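Local coordinates for 3-methyladenine dna-glycosylase (Archaeoglobus fulgidus, PDB 2JHN), which belongs, by name and sequence family, to the helix-hairpin-helix DNA glycosylases of base excision DNA repair and also carries a TATA-box-binding-protein-like domain, at residues E86-L98 with R269-L281. The protein carries 1 engineered substitution. Sequence-based numbering, arbitrary orientation.
Sequences EELYRFMDGDEKL and RFGRFARDILFYL
Phe91 packs its ring against Phe273, whose own ring is covered by Leu88; these three bury the most surface here. CD2 of Phe273 sits over one face of the Phe91 ring, off-centre and 3.4 Å from Phe91 CG, and the planes are inclined at 52°, an oblique aromatic pair. With CG anti to the backbone N, Phe91 points its ring at the end of helix 259-270, where CZ lies 3.3 Å from Arg269 O, near the ring plane. Phe273 is covered on both faces: Arg272 CG lies over one, and over the other Leu88 CA makes a CH-pi contact, 3.9 Å from the ring centroid. Leu88 CD1 then reaches Asp276 CB at 3.7 Å. Two salt bridges flank these apolar side chains. Arg272 NH2 donates to Glu87 OE2 (2.9 Å, 168°) on the anti side of the carboxylate, somewhat out of its plane, whereas Arg269 NH1 meets Asp95 OD2 (2.8 Å) from above the carboxylate plane; Asp95 also N-caps helix 96-104 through OD1. Farther along, Met92 CE and SD lie over the Tyr280 ring, a Met-aromatic contact. The axes of segments 86-93 and 274-281 cross at -72°, Leu101 of helix 96-104 touches Tyr280, and Gly109, Arg110 and Ala111 before helix 118-127 bind the polar ends of Tyr89, Tyr280 and Asp276.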
loop_
_atom_site.group_PDB
_atom_site.type_symbol
_atom_site.label_atom_id
_atom_site.label_comp_id
_atom_site.label_asym_id
_atom_site.label_seq_id
_atom_site.Cartn_x
_atom_site.Cartn_y
_atom_site.Cartn_z
ATOM N N GLU A 86 -4.193 -12.709 15.315
ATOM C CA GLU A 86 -4.871 -13.877 15.916
ATOM C C GLU A 86 -6.372 -13.898 15.587
ATOM O O GLU A 86 -6.893 -14.919 15.117
ATOM C CB GLU A 86 -4.645 -13.887 17.431
ATOM C CG GLU A 86 -5.480 -14.911 18.181
ATOM C CD GLU A 86 -4.896 -16.311 18.137
ATOM O OE1 GLU A 86 -3.833 -16.511 17.491
ATOM O OE2 GLU A 86 -5.512 -17.217 18.761
ATOM N N GLU A 87 -7.022 -12.746 15.783
ATOM C CA GLU A 87 -8.454 -12.610 15.595
ATOM C C GLU A 87 -8.850 -12.697 14.121
ATOM O O GLU A 87 -9.867 -13.311 13.781
ATOM C CB GLU A 87 -8.949 -11.304 16.214
ATOM C CG GLU A 87 -10.428 -11.372 16.657
ATOM C CD GLU A 87 -11.098 -10.008 16.827
ATOM O OE1 GLU A 87 -10.386 -9.023 17.172
ATOM O OE2 GLU A 87 -12.352 -9.934 16.641
ATOM N N LEU A 88 -8.049 -12.068 13.257
ATOM C CA LEU A 88 -8.251 -12.197 11.809
ATOM C C LEU A 88 -8.194 -13.667 11.437
ATOM O O LEU A 88 -9.040 -14.170 10.695
ATOM C CB LEU A 88 -7.151 -11.434 11.040
ATOM C CG LEU A 88 -7.010 -11.705 9.530
ATOM C CD1 LEU A 88 -8.227 -11.264 8.750
ATOM C CD2 LEU A 88 -5.724 -11.043 8.950
ATOM N N TYR A 89 -7.181 -14.356 11.943
ATOM C CA TYR A 89 -6.968 -15.747 11.553
ATOM C C TYR A 89 -8.120 -16.634 12.022
ATOM O O TYR A 89 -8.581 -17.507 11.277
ATOM C CB TYR A 89 -5.645 -16.247 12.111
ATOM C CG TYR A 89 -4.397 -15.839 11.330
ATOM C CD1 TYR A 89 -4.468 -15.279 10.043
ATOM C CD2 TYR A 89 -3.142 -16.072 11.873
ATOM C CE1 TYR A 89 -3.288 -14.949 9.342
ATOM C CE2 TYR A 89 -1.980 -15.755 11.192
ATOM C CZ TYR A 89 -2.058 -15.190 9.935
ATOM O OH TYR A 89 -0.883 -14.901 9.294
ATOM N N ARG A 90 -8.571 -16.412 13.254
ATOM C CA ARG A 90 -9.769 -17.101 13.790
ATOM C C ARG A 90 -10.978 -16.910 12.868
ATOM O O ARG A 90 -11.706 -17.873 12.536
ATOM C CB ARG A 90 -10.068 -16.565 15.191
ATOM C CG ARG A 90 -10.998 -17.412 16.032
ATOM C CD ARG A 90 -11.118 -16.836 17.442
ATOM N NE ARG A 90 -9.826 -16.925 18.128
ATOM C CZ ARG A 90 -9.119 -15.896 18.599
ATOM N NH1 ARG A 90 -9.562 -14.643 18.497
ATOM N NH2 ARG A 90 -7.956 -16.141 19.199
ATOM N N PHE A 91 -11.187 -15.669 12.441
ATOM C CA PHE A 91 -12.284 -15.304 11.540
ATOM C C PHE A 91 -12.158 -15.985 10.170
ATOM O O PHE A 91 -13.120 -16.545 9.649
ATOM C CB PHE A 91 -12.353 -13.769 11.418
ATOM C CG PHE A 91 -13.460 -13.271 10.520
ATOM C CD1 PHE A 91 -14.699 -12.900 11.056
ATOM C CD2 PHE A 91 -13.271 -13.188 9.147
ATOM C CE1 PHE A 91 -15.716 -12.439 10.224
ATOM C CE2 PHE A 91 -14.279 -12.732 8.303
ATOM C CZ PHE A 91 -15.513 -12.354 8.851
ATOM N N MET A 92 -10.967 -15.945 9.574
ATOM C CA MET A 92 -10.762 -16.590 8.288
ATOM C C MET A 92 -11.046 -18.116 8.353
ATOM O O MET A 92 -11.555 -18.695 7.392
ATOM C CB MET A 92 -9.341 -16.300 7.767
ATOM C CG MET A 92 -9.190 -14.818 7.390
ATOM S SD MET A 92 -7.521 -14.412 6.833
ATOM C CE MET A 92 -7.699 -14.902 5.132
ATOM N N ASP A 93 -10.758 -18.710 9.510
ATOM C CA ASP A 93 -10.905 -20.153 9.721
ATOM C C ASP A 93 -12.370 -20.575 9.613
ATOM O O ASP A 93 -12.682 -21.720 9.237
ATOM C CB ASP A 93 -10.372 -20.522 11.099
ATOM C CG ASP A 93 -8.908 -20.877 11.090
ATOM O OD1 ASP A 93 -8.337 -21.160 10.014
ATOM O OD2 ASP A 93 -8.316 -20.881 12.187
ATOM N N GLY A 94 -13.249 -19.620 9.903
ATOM C CA GLY A 94 -14.691 -19.832 9.929
ATOM C C GLY A 94 -15.356 -19.815 8.574
ATOM O O GLY A 94 -16.591 -19.901 8.481
ATOM N N ASP A 95 -14.561 -19.702 7.503
ATOM C CA ASP A 95 -15.106 -19.659 6.159
ATOM C C ASP A 95 -14.191 -20.521 5.283
ATOM O O ASP A 95 -12.969 -20.311 5.273
ATOM C CB ASP A 95 -15.206 -18.181 5.682
ATOM C CG ASP A 95 -15.643 -18.034 4.235
ATOM O OD1 ASP A 95 -14.993 -18.599 3.315
ATOM O OD2 ASP A 95 -16.626 -17.298 3.986
ATOM N N GLU A 96 -14.764 -21.496 4.563
ATOM C CA GLU A 96 -13.952 -22.480 3.836
ATOM C C GLU A 96 -12.949 -21.814 2.869
ATOM O O GLU A 96 -11.776 -22.187 2.834
ATOM C CB GLU A 96 -14.821 -23.462 3.043
ATOM C CG GLU A 96 -13.985 -24.625 2.497
ATOM C CD GLU A 96 -14.783 -25.685 1.750
ATOM O OE1 GLU A 96 -16.028 -25.641 1.781
ATOM O OE2 GLU A 96 -14.133 -26.563 1.126
ATOM N N LYS A 97 -13.450 -20.850 2.092
ATOM C CA LYS A 97 -12.642 -20.094 1.125
ATOM C C LYS A 97 -11.623 -19.147 1.789
ATOM O O LYS A 97 -10.466 -19.083 1.346
ATOM C CB LYS A 97 -13.563 -19.390 0.113
ATOM C CG LYS A 97 -14.354 -20.375 -0.797
ATOM C CD LYS A 97 -13.430 -21.488 -1.341
ATOM C CE LYS A 97 -14.117 -22.475 -2.290
ATOM N NZ LYS A 97 -15.319 -23.126 -1.713
ATOM N N LEU A 98 -12.012 -18.420 2.846
ATOM C CA LEU A 98 -11.022 -17.632 3.599
ATOM C C LEU A 98 -9.923 -18.487 4.211
ATOM O O LEU A 98 -8.749 -18.083 4.225
ATOM C CB LEU A 98 -11.657 -16.748 4.669
ATOM C CG LEU A 98 -12.631 -15.703 4.113
ATOM C CD1 LEU A 98 -13.282 -14.868 5.262
ATOM C CD2 LEU A 98 -11.954 -14.809 3.063
ATOM N N ARG A 269 -19.510 -11.978 4.071
ATOM C CA ARG A 269 -18.442 -12.882 4.465
ATOM C C ARG A 269 -17.181 -12.243 5.059
ATOM O O ARG A 269 -16.420 -12.926 5.771
ATOM C CB ARG A 269 -18.043 -13.743 3.250
ATOM C CG ARG A 269 -19.177 -14.669 2.812
ATOM C CD ARG A 269 -18.761 -15.580 1.707
ATOM N NE ARG A 269 -19.792 -16.576 1.377
ATOM C CZ ARG A 269 -19.823 -17.844 1.815
ATOM N NH1 ARG A 269 -18.895 -18.332 2.634
ATOM N NH2 ARG A 269 -20.817 -18.633 1.430
ATOM N N PHE A 270 -16.939 -10.961 4.748
ATOM C CA PHE A 270 -15.652 -10.351 5.146
ATOM C C PHE A 270 -15.753 -9.457 6.384
ATOM O O PHE A 270 -14.801 -9.369 7.170
ATOM C CB PHE A 270 -14.975 -9.591 3.995
ATOM C CG PHE A 270 -14.766 -10.396 2.726
ATOM C CD1 PHE A 270 -14.832 -11.800 2.696
ATOM C CD2 PHE A 270 -14.469 -9.727 1.548
ATOM C CE1 PHE A 270 -14.633 -12.497 1.483
ATOM C CE2 PHE A 270 -14.276 -10.409 0.333
ATOM C CZ PHE A 270 -14.347 -11.812 0.310
ATOM N N GLY A 271 -16.911 -8.805 6.545
ATOM C CA GLY A 271 -17.209 -7.990 7.727
ATOM C C GLY A 271 -16.089 -7.048 8.117
ATOM O O GLY A 271 -15.521 -6.368 7.247
ATOM N N ARG A 272 -15.740 -7.033 9.405
ATOM C CA ARG A 272 -14.786 -6.052 9.944
ATOM C C ARG A 272 -13.362 -6.288 9.401
ATOM O O ARG A 272 -12.466 -5.461 9.575
ATOM C CB ARG A 272 -14.786 -6.063 11.478
ATOM C CG ARG A 272 -14.286 -7.341 12.151
ATOM C CD ARG A 272 -14.983 -7.511 13.525
ATOM N NE ARG A 272 -14.529 -8.679 14.272
ATOM C CZ ARG A 272 -15.046 -9.904 14.175
ATOM N NH1 ARG A 272 -16.048 -10.167 13.342
ATOM N NH2 ARG A 272 -14.536 -10.881 14.923
ATOM N N PHE A 273 -13.163 -7.444 8.790
ATOM C CA PHE A 273 -11.844 -7.846 8.269
ATOM C C PHE A 273 -11.701 -7.690 6.757
ATOM O O PHE A 273 -10.716 -8.167 6.175
ATOM C CB PHE A 273 -11.522 -9.286 8.701
ATOM C CG PHE A 273 -11.256 -9.416 10.164
ATOM C CD1 PHE A 273 -10.137 -8.805 10.753
ATOM C CD2 PHE A 273 -12.137 -10.140 10.976
ATOM C CE1 PHE A 273 -9.906 -8.911 12.122
ATOM C CE2 PHE A 273 -11.897 -10.241 12.351
ATOM C CZ PHE A 273 -10.806 -9.650 12.923
ATOM N N ALA A 274 -12.645 -6.994 6.117
ATOM C CA ALA A 274 -12.620 -6.845 4.647
ATOM C C ALA A 274 -11.296 -6.236 4.131
ATOM O O ALA A 274 -10.773 -6.684 3.099
ATOM C CB ALA A 274 -13.801 -6.010 4.143
ATOM N N ARG A 275 -10.777 -5.221 4.850
ATOM C CA ARG A 275 -9.486 -4.575 4.454
ATOM C C ARG A 275 -8.272 -5.529 4.507
ATOM O O ARG A 275 -7.394 -5.459 3.667
ATOM C CB ARG A 275 -9.216 -3.307 5.292
ATOM C CG ARG A 275 -8.309 -2.277 4.568
ATOM C CD ARG A 275 -7.849 -1.182 5.532
ATOM N NE ARG A 275 -6.811 -1.696 6.418
ATOM C CZ ARG A 275 -5.528 -1.778 6.085
ATOM N NH1 ARG A 275 -5.120 -1.352 4.897
ATOM N NH2 ARG A 275 -4.653 -2.307 6.940
ATOM N N ASP A 276 -8.226 -6.421 5.503
ATOM C CA ASP A 276 -7.163 -7.424 5.579
ATOM C C ASP A 276 -7.344 -8.456 4.476
ATOM O O ASP A 276 -6.406 -8.813 3.746
ATOM C CB ASP A 276 -7.243 -8.125 6.950
ATOM C CG ASP A 276 -7.037 -7.175 8.087
ATOM O OD1 ASP A 276 -5.876 -6.796 8.339
ATOM O OD2 ASP A 276 -8.043 -6.807 8.753
ATOM N N ILE A 277 -8.575 -8.930 4.325
ATOM C CA ILE A 277 -8.860 -9.910 3.261
ATOM C C ILE A 277 -8.554 -9.354 1.860
ATOM O O ILE A 277 -8.124 -10.073 0.967
ATOM C CB ILE A 277 -10.328 -10.435 3.385
ATOM C CG1 ILE A 277 -10.466 -11.199 4.712
ATOM C CG2 ILE A 277 -10.745 -11.272 2.142
ATOM C CD1 ILE A 277 -11.938 -11.398 5.166
ATOM N N LEU A 278 -8.773 -8.059 1.664
ATOM C CA LEU A 278 -8.439 -7.430 0.411
ATOM C C LEU A 278 -6.974 -7.677 -0.009
ATOM O O LEU A 278 -6.700 -7.953 -1.183
ATOM C CB LEU A 278 -8.678 -5.919 0.545
ATOM C CG LEU A 278 -8.250 -5.034 -0.629
ATOM C CD1 LEU A 278 -9.042 -5.338 -1.888
ATOM C CD2 LEU A 278 -8.363 -3.579 -0.234
ATOM N N PHE A 279 -6.040 -7.577 0.938
ATOM C CA PHE A 279 -4.617 -7.826 0.630
ATOM C C PHE A 279 -4.355 -9.306 0.230
ATOM O O PHE A 279 -3.549 -9.573 -0.676
ATOM C CB PHE A 279 -3.716 -7.408 1.795
ATOM C CG PHE A 279 -3.437 -5.910 1.859
ATOM C CD1 PHE A 279 -4.468 -4.974 1.804
ATOM C CD2 PHE A 279 -2.113 -5.442 1.995
ATOM C CE1 PHE A 279 -4.202 -3.578 1.888
ATOM C CE2 PHE A 279 -1.838 -4.058 2.088
ATOM C CZ PHE A 279 -2.887 -3.126 2.025
ATOM N N TYR A 280 -5.036 -10.233 0.911
ATOM C CA TYR A 280 -5.021 -11.670 0.510
ATOM C C TYR A 280 -5.589 -11.870 -0.903
ATOM O O TYR A 280 -5.067 -12.690 -1.651
ATOM C CB TYR A 280 -5.781 -12.547 1.527
ATOM C CG TYR A 280 -5.008 -12.752 2.836
ATOM C CD1 TYR A 280 -5.029 -11.775 3.827
ATOM C CD2 TYR A 280 -4.248 -13.924 3.061
ATOM C CE1 TYR A 280 -4.301 -11.924 5.034
ATOM C CE2 TYR A 280 -3.541 -14.109 4.283
ATOM C CZ TYR A 280 -3.568 -13.097 5.255
ATOM O OH TYR A 280 -2.873 -13.235 6.421
ATOM N N LEU A 281 -6.638 -11.118 -1.264
ATOM C CA LEU A 281 -7.229 -11.186 -2.615
ATOM C C LEU A 281 -6.248 -10.632 -3.675
ATOM O O LEU A 281 -6.148 -11.187 -4.771
ATOM C CB LEU A 281 -8.580 -10.458 -2.681
ATOM C CG LEU A 281 -9.714 -11.041 -1.832
ATOM C CD1 LEU A 281 -10.944 -10.145 -1.882
ATOM C CD2 LEU A 281 -10.093 -12.488 -2.264
#